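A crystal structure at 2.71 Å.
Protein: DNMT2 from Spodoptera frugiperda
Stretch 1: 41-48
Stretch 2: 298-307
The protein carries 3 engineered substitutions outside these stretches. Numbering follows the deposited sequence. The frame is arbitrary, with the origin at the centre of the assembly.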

ATOM      1  N   SER A  41       7.433  12.971  -8.213  1.00 26.56           N
ATOM      2  CA  SER A  41       7.681  13.002  -9.651  1.00 28.00           C
ATOM      3  C   SER A  41       6.827  11.955 -10.346  1.00 26.38           C
ATOM      4  O   SER A  41       6.284  12.190 -11.424  1.00 24.88           O
ATOM      5  CB  SER A  41       9.157  12.750  -9.952  1.00 44.06           C
ATOM      6  OG  SER A  41       9.466  11.373  -9.838  1.00 53.31           O
ATOM      7  N   VAL A  42       6.712  10.795  -9.712  1.00 23.92           N
ATOM      8  CA  VAL A  42       5.868   9.722 -10.212  1.00 22.94           C
ATOM      9  C   VAL A  42       4.411  10.153 -10.157  1.00 22.81           C
ATOM     10  O   VAL A  42       3.641   9.904 -11.085  1.00 25.74           O
ATOM     11  CB  VAL A  42       6.056   8.455  -9.373  1.00 22.14           C
ATOM     12  CG1 VAL A  42       5.028   7.400  -9.752  1.00 21.97           C
ATOM     13  CG2 VAL A  42       7.473   7.932  -9.537  1.00 22.44           C
ATOM     14  N   TYR A  43       4.040  10.811  -9.065  1.00 28.69           N
ATOM     15  CA  TYR A  43       2.676  11.299  -8.896  1.00 30.94           C
ATOM     16  C   TYR A  43       2.340  12.328  -9.973  1.00 34.81           C
ATOM     17  O   TYR A  43       1.253  12.295 -10.549  1.00 33.24           O
ATOM     18  CB  TYR A  43       2.475  11.900  -7.496  1.00 23.83           C
ATOM     19  CG  TYR A  43       1.036  12.262  -7.173  1.00 26.14           C
ATOM     20  CD1 TYR A  43       0.278  11.472  -6.319  1.00 27.51           C
ATOM     21  CD2 TYR A  43       0.437  13.390  -7.722  1.00 22.15           C
ATOM     22  CE1 TYR A  43      -1.041  11.792  -6.024  1.00 25.91           C
ATOM     23  CE2 TYR A  43      -0.877  13.714  -7.441  1.00 37.62           C
ATOM     24  CZ  TYR A  43      -1.616  12.914  -6.588  1.00 32.83           C
ATOM     25  OH  TYR A  43      -2.930  13.244  -6.299  1.00 29.18           O
ATOM     26  N   LYS A  44       3.272  13.239 -10.239  1.00 44.68           N
ATOM     27  CA  LYS A  44       3.043  14.300 -11.217  1.00 44.16           C
ATOM     28  C   LYS A  44       2.904  13.733 -12.623  1.00 44.27           C
ATOM     29  O   LYS A  44       2.222  14.297 -13.477  1.00 48.06           O
ATOM     30  CB  LYS A  44       4.177  15.325 -11.179  1.00 31.15           C
ATOM     31  CG  LYS A  44       3.731  16.710 -10.734  1.00 42.90           C
ATOM     32  CD  LYS A  44       4.800  17.775 -10.974  1.00 54.14           C
ATOM     33  CE  LYS A  44       5.048  18.014 -12.458  1.00 62.37           C
ATOM     34  NZ  LYS A  44       6.089  17.105 -13.031  1.00 68.89           N
ATOM     35  N   HIS A  45       3.559  12.603 -12.850  1.00 35.72           N
ATOM     36  CA  HIS A  45       3.554  11.974 -14.153  1.00 31.36           C
ATOM     37  C   HIS A  45       2.159  11.474 -14.493  1.00 32.84           C
ATOM     38  O   HIS A  45       1.707  11.586 -15.632  1.00 34.14           O
ATOM     39  CB  HIS A  45       4.555  10.820 -14.182  1.00 31.45           C
ATOM     40  CG  HIS A  45       4.560  10.065 -15.469  1.00 39.52           C
ATOM     41  ND1 HIS A  45       5.172  10.541 -16.612  1.00 43.10           N
ATOM     42  CD2 HIS A  45       4.014   8.871 -15.804  1.00 44.13           C
ATOM     43  CE1 HIS A  45       5.005   9.668 -17.588  1.00 49.85           C
ATOM     44  NE2 HIS A  45       4.309   8.650 -17.129  1.00 50.15           N
ATOM     45  N   ASN A  46       1.473  10.928 -13.496  1.00 25.76           N
ATOM     46  CA  ASN A  46       0.155  10.351 -13.722  1.00 30.24           C
ATOM     47  C   ASN A  46      -0.986  11.323 -13.475  1.00 31.85           C
ATOM     48  O   ASN A  46      -2.096  11.129 -13.973  1.00 27.78           O
ATOM     49  CB  ASN A  46      -0.027   9.095 -12.878  1.00 33.70           C
ATOM     50  CG  ASN A  46       0.814   7.950 -13.377  1.00 38.86           C
ATOM     51  OD1 ASN A  46       0.476   7.311 -14.375  1.00 46.22           O
ATOM     52  ND2 ASN A  46       1.924   7.688 -12.695  1.00 36.23           N
ATOM     53  N   PHE A  47      -0.707  12.368 -12.704  1.00 44.95           N
ATOM     54  CA  PHE A  47      -1.704  13.397 -12.431  1.00 45.38           C
ATOM     55  C   PHE A  47      -1.128  14.801 -12.597  1.00 43.04           C
ATOM     56  O   PHE A  47      -0.989  15.528 -11.617  1.00 38.81           O
ATOM     57  CB  PHE A  47      -2.256  13.241 -11.012  1.00 36.03           C
ATOM     58  CG  PHE A  47      -2.570  11.817 -10.632  1.00 35.77           C
ATOM     59  CD1 PHE A  47      -3.678  11.172 -11.165  1.00 30.10           C
ATOM     60  CD2 PHE A  47      -1.764  11.130  -9.735  1.00 22.73           C
ATOM     61  CE1 PHE A  47      -3.971   9.865 -10.818  1.00 23.73           C
ATOM     62  CE2 PHE A  47      -2.055   9.824  -9.381  1.00 27.27           C
ATOM     63  CZ  PHE A  47      -3.160   9.191  -9.925  1.00 29.83           C
ATOM     64  N   PRO A  48      -0.807  15.191 -13.842  1.00 41.14           N
ATOM     65  CA  PRO A  48      -0.253  16.520 -14.129  1.00 45.76           C
ATOM     66  C   PRO A  48      -1.173  17.645 -13.659  1.00 53.15           C
ATOM     67  O   PRO A  48      -0.715  18.759 -13.418  1.00 62.38           O
ATOM     68  CB  PRO A  48      -0.181  16.547 -15.659  1.00 31.83           C
ATOM     69  CG  PRO A  48      -0.177  15.130 -16.074  1.00 31.25           C
ATOM     70  CD  PRO A  48      -1.011  14.407 -15.072  1.00 33.93           C
ATOM     71  N   LYS A 298      -4.573   0.502 -15.906  1.00 29.52           N
ATOM     72  CA  LYS A 298      -3.595   0.311 -16.973  1.00 31.26           C
ATOM     73  C   LYS A 298      -3.081   1.636 -17.534  1.00 32.87           C
ATOM     74  O   LYS A 298      -1.976   1.703 -18.076  1.00 40.23           O
ATOM     75  CB  LYS A 298      -4.189  -0.561 -18.089  1.00 51.03           C
ATOM     76  CG  LYS A 298      -4.778  -1.894 -17.611  1.00 57.74           C
ATOM     77  CD  LYS A 298      -6.244  -1.763 -17.175  1.00 70.98           C
ATOM     78  CE  LYS A 298      -6.516  -2.514 -15.872  1.00 73.85           C
ATOM     79  NZ  LYS A 298      -7.861  -2.206 -15.295  1.00 68.48           N
ATOM     80  N   SER A 299      -3.884   2.686 -17.398  1.00 31.44           N
ATOM     81  CA  SER A 299      -3.465   4.029 -17.780  1.00 32.47           C
ATOM     82  C   SER A 299      -2.342   4.520 -16.870  1.00 35.28           C
ATOM     83  O   SER A 299      -1.562   5.398 -17.245  1.00 39.90           O
ATOM     84  CB  SER A 299      -4.650   5.003 -17.747  1.00 35.42           C
ATOM     85  OG  SER A 299      -5.477   4.795 -16.609  1.00 33.07           O
ATOM     86  N   TYR A 300      -2.261   3.940 -15.676  1.00 28.16           N
ATOM     87  CA  TYR A 300      -1.222   4.301 -14.723  1.00 27.49           C
ATOM     88  C   TYR A 300       0.096   3.661 -15.122  1.00 32.08           C
ATOM     89  O   TYR A 300       0.208   2.436 -15.193  1.00 36.58           O
ATOM     90  CB  TYR A 300      -1.601   3.862 -13.308  1.00 25.12           C
ATOM     91  CG  TYR A 300      -0.736   4.472 -12.233  1.00 24.41           C
ATOM     92  CD1 TYR A 300      -1.175   5.571 -11.508  1.00 24.10           C
ATOM     93  CD2 TYR A 300       0.524   3.957 -11.945  1.00 26.72           C
ATOM     94  CE1 TYR A 300      -0.392   6.141 -10.524  1.00 29.20           C
ATOM     95  CE2 TYR A 300       1.319   4.521 -10.957  1.00 25.06           C
ATOM     96  CZ  TYR A 300       0.852   5.614 -10.251  1.00 26.16           C
ATOM     97  OH  TYR A 300       1.625   6.188  -9.270  1.00 23.69           O
ATOM     98  N   ASN A 301       1.092   4.500 -15.379  1.00 39.47           N
ATOM     99  CA  ASN A 301       2.406   4.026 -15.777  1.00 50.46           C
ATOM    100  C   ASN A 301       3.505   4.739 -15.012  1.00 51.19           C
ATOM    101  O   ASN A 301       3.307   5.850 -14.522  1.00 49.58           O
ATOM    102  CB  ASN A 301       2.606   4.208 -17.281  1.00 72.90           C
ATOM    103  CG  ASN A 301       1.734   3.270 -18.102  1.00 88.29           C
ATOM    104  OD1 ASN A 301       1.431   2.150 -17.681  1.00 90.29           O
ATOM    105  ND2 ASN A 301       1.328   3.726 -19.284  1.00 93.68           N
ATOM    106  N   LEU A 302       4.662   4.093 -14.905  1.00 51.59           N
ATOM    107  CA  LEU A 302       5.799   4.683 -14.213  1.00 45.18           C
ATOM    108  C   LEU A 302       6.752   5.354 -15.194  1.00 41.73           C
ATOM    109  O   LEU A 302       6.940   4.875 -16.313  1.00 34.52           O
ATOM    110  CB  LEU A 302       6.550   3.625 -13.396  1.00 38.57           C
ATOM    111  CG  LEU A 302       5.792   2.894 -12.285  1.00 31.79           C
ATOM    112  CD1 LEU A 302       6.735   1.964 -11.534  1.00 27.35           C
ATOM    113  CD2 LEU A 302       5.130   3.874 -11.327  1.00 26.29           C
ATOM    114  N   PRO A 303       7.349   6.477 -14.777  1.00 65.69           N
ATOM    115  CA  PRO A 303       8.390   7.133 -15.574  1.00 71.09           C
ATOM    116  C   PRO A 303       9.598   6.222 -15.778  1.00 81.62           C
ATOM    117  O   PRO A 303      10.055   5.576 -14.834  1.00 84.22           O
ATOM    118  CB  PRO A 303       8.782   8.332 -14.706  1.00 44.40           C
ATOM    119  CG  PRO A 303       7.568   8.617 -13.883  1.00 35.46           C
ATOM    120  CD  PRO A 303       6.979   7.267 -13.589  1.00 39.38           C
ATOM    121  N   THR A 304      10.106   6.176 -17.006  1.00 85.59           N
ATOM    122  CA  THR A 304      11.299   5.393 -17.318  1.00 83.72           C
ATOM    123  C   THR A 304      12.574   6.048 -16.790  1.00 76.48           C
ATOM    124  O   THR A 304      13.660   5.478 -16.899  1.00 76.37           O
ATOM    125  CB  THR A 304      11.451   5.179 -18.835  1.00 78.97           C
ATOM    126  OG1 THR A 304      11.073   6.377 -19.526  1.00 76.33           O
ATOM    127  CG2 THR A 304      10.574   4.023 -19.306  1.00 78.11           C
ATOM    128  N   ASN A 305      12.442   7.244 -16.224  1.00 58.90           N
ATOM    129  CA  ASN A 305      13.599   7.956 -15.694  1.00 63.18           C
ATOM    130  C   ASN A 305      13.982   7.512 -14.279  1.00 65.97           C
ATOM    131  O   ASN A 305      15.096   7.775 -13.822  1.00 75.38           O
ATOM    132  CB  ASN A 305      13.419   9.482 -15.801  1.00 71.87           C
ATOM    133  CG  ASN A 305      13.146  10.150 -14.460  1.00 81.70           C
ATOM    134  OD1 ASN A 305      14.059  10.353 -13.654  1.00 89.73           O
ATOM    135  ND2 ASN A 305      11.891  10.534 -14.234  1.00 78.06           N
ATOM    136  N   ILE A 306      13.073   6.824 -13.593  1.00 61.16           N
ATOM    137  CA  ILE A 306      13.396   6.281 -12.276  1.00 58.71           C
ATOM    138  C   ILE A 306      13.810   4.806 -12.372  1.00 56.12           C
ATOM    139  O   ILE A 306      13.292   4.049 -13.198  1.00 54.21           O
ATOM    140  CB  ILE A 306      12.256   6.514 -11.240  1.00 47.51           C
ATOM    141  CG1 ILE A 306      11.486   5.225 -10.945  1.00 39.45           C
ATOM    142  CG2 ILE A 306      11.332   7.646 -11.697  1.00 51.04           C
ATOM    143  CD1 ILE A 306      10.037   5.267 -11.350  1.00 36.22           C
ATOM    144  N   SER A 307      14.759   4.414 -11.529  1.00 45.00           N
ATOM    145  CA  SER A 307      15.364   3.089 -11.594  1.00 40.85           C
ATOM    146  C   SER A 307      14.458   2.003 -11.045  1.00 41.28           C
ATOM    147  O   SER A 307      13.446   2.288 -10.406  1.00 38.33           O
ATOM    148  CB  SER A 307      16.656   3.076 -10.790  1.00 44.23           C
ATOM    149  OG  SER A 307      16.384   3.348  -9.425  1.00 44.55           O
TER

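The contact between the two stretches is anchored by N46, the last helical residue of the first stretch, whose side-chain amide pairs with the backbone of N301. The amide nitrogen N301 N donates to N46 OD1 at 3.0 Å, and N46 ND2 donates in turn to N301 O at 2.9 Å. A carboxamide carries a donor and an acceptor side by side, so it can satisfy both the NH and the CO of a single residue in an extended conformation, as N301 is here. N46 ND2 also donates to V42 O, 3.2 Å away and one turn back in the helix, which ties the amide to its own backbone. The same nitrogen lies over one face of the Y300 ring, 3.4 Å from Y300 CZ.

Around this polar centre, the second stretch, without regular secondary structure, runs alongside the last turn of the helix in roughly the opposite direction. The CA atoms of N46 and Y300 are 6.3 Å apart, and those of V42 and L302 6.4 Å, so two residues along the extended segment match one helical turn. V42 and H45 meet overlapping parts of the loop and share P303. The buried V42 places CG1 3.9 Å from L302 CD2, while its CG2 lies 4.1 Å from both P303 CD and I306 CD1, forming a small apolar cluster. V42 CG1 also packs 3.6 Å from Y300 OH, a hydroxyl hydrogen-bonded elsewhere in the structure.

H45, on the more exposed flank, receives P303 over one face of its imidazole: P303 CG sits 4.1 Å from the ring centroid in a CH-pi contact. N301 O approaches the ring edge, 3.4 Å from H45 CD2, where the polarised C-H suits a carbonyl oxygen. Beyond the helix, F47 CZ reaches the edge of the Y300 ring, 4.2 Å from Y300 CE1. Together the stretches bury 419 Å², counting both sides.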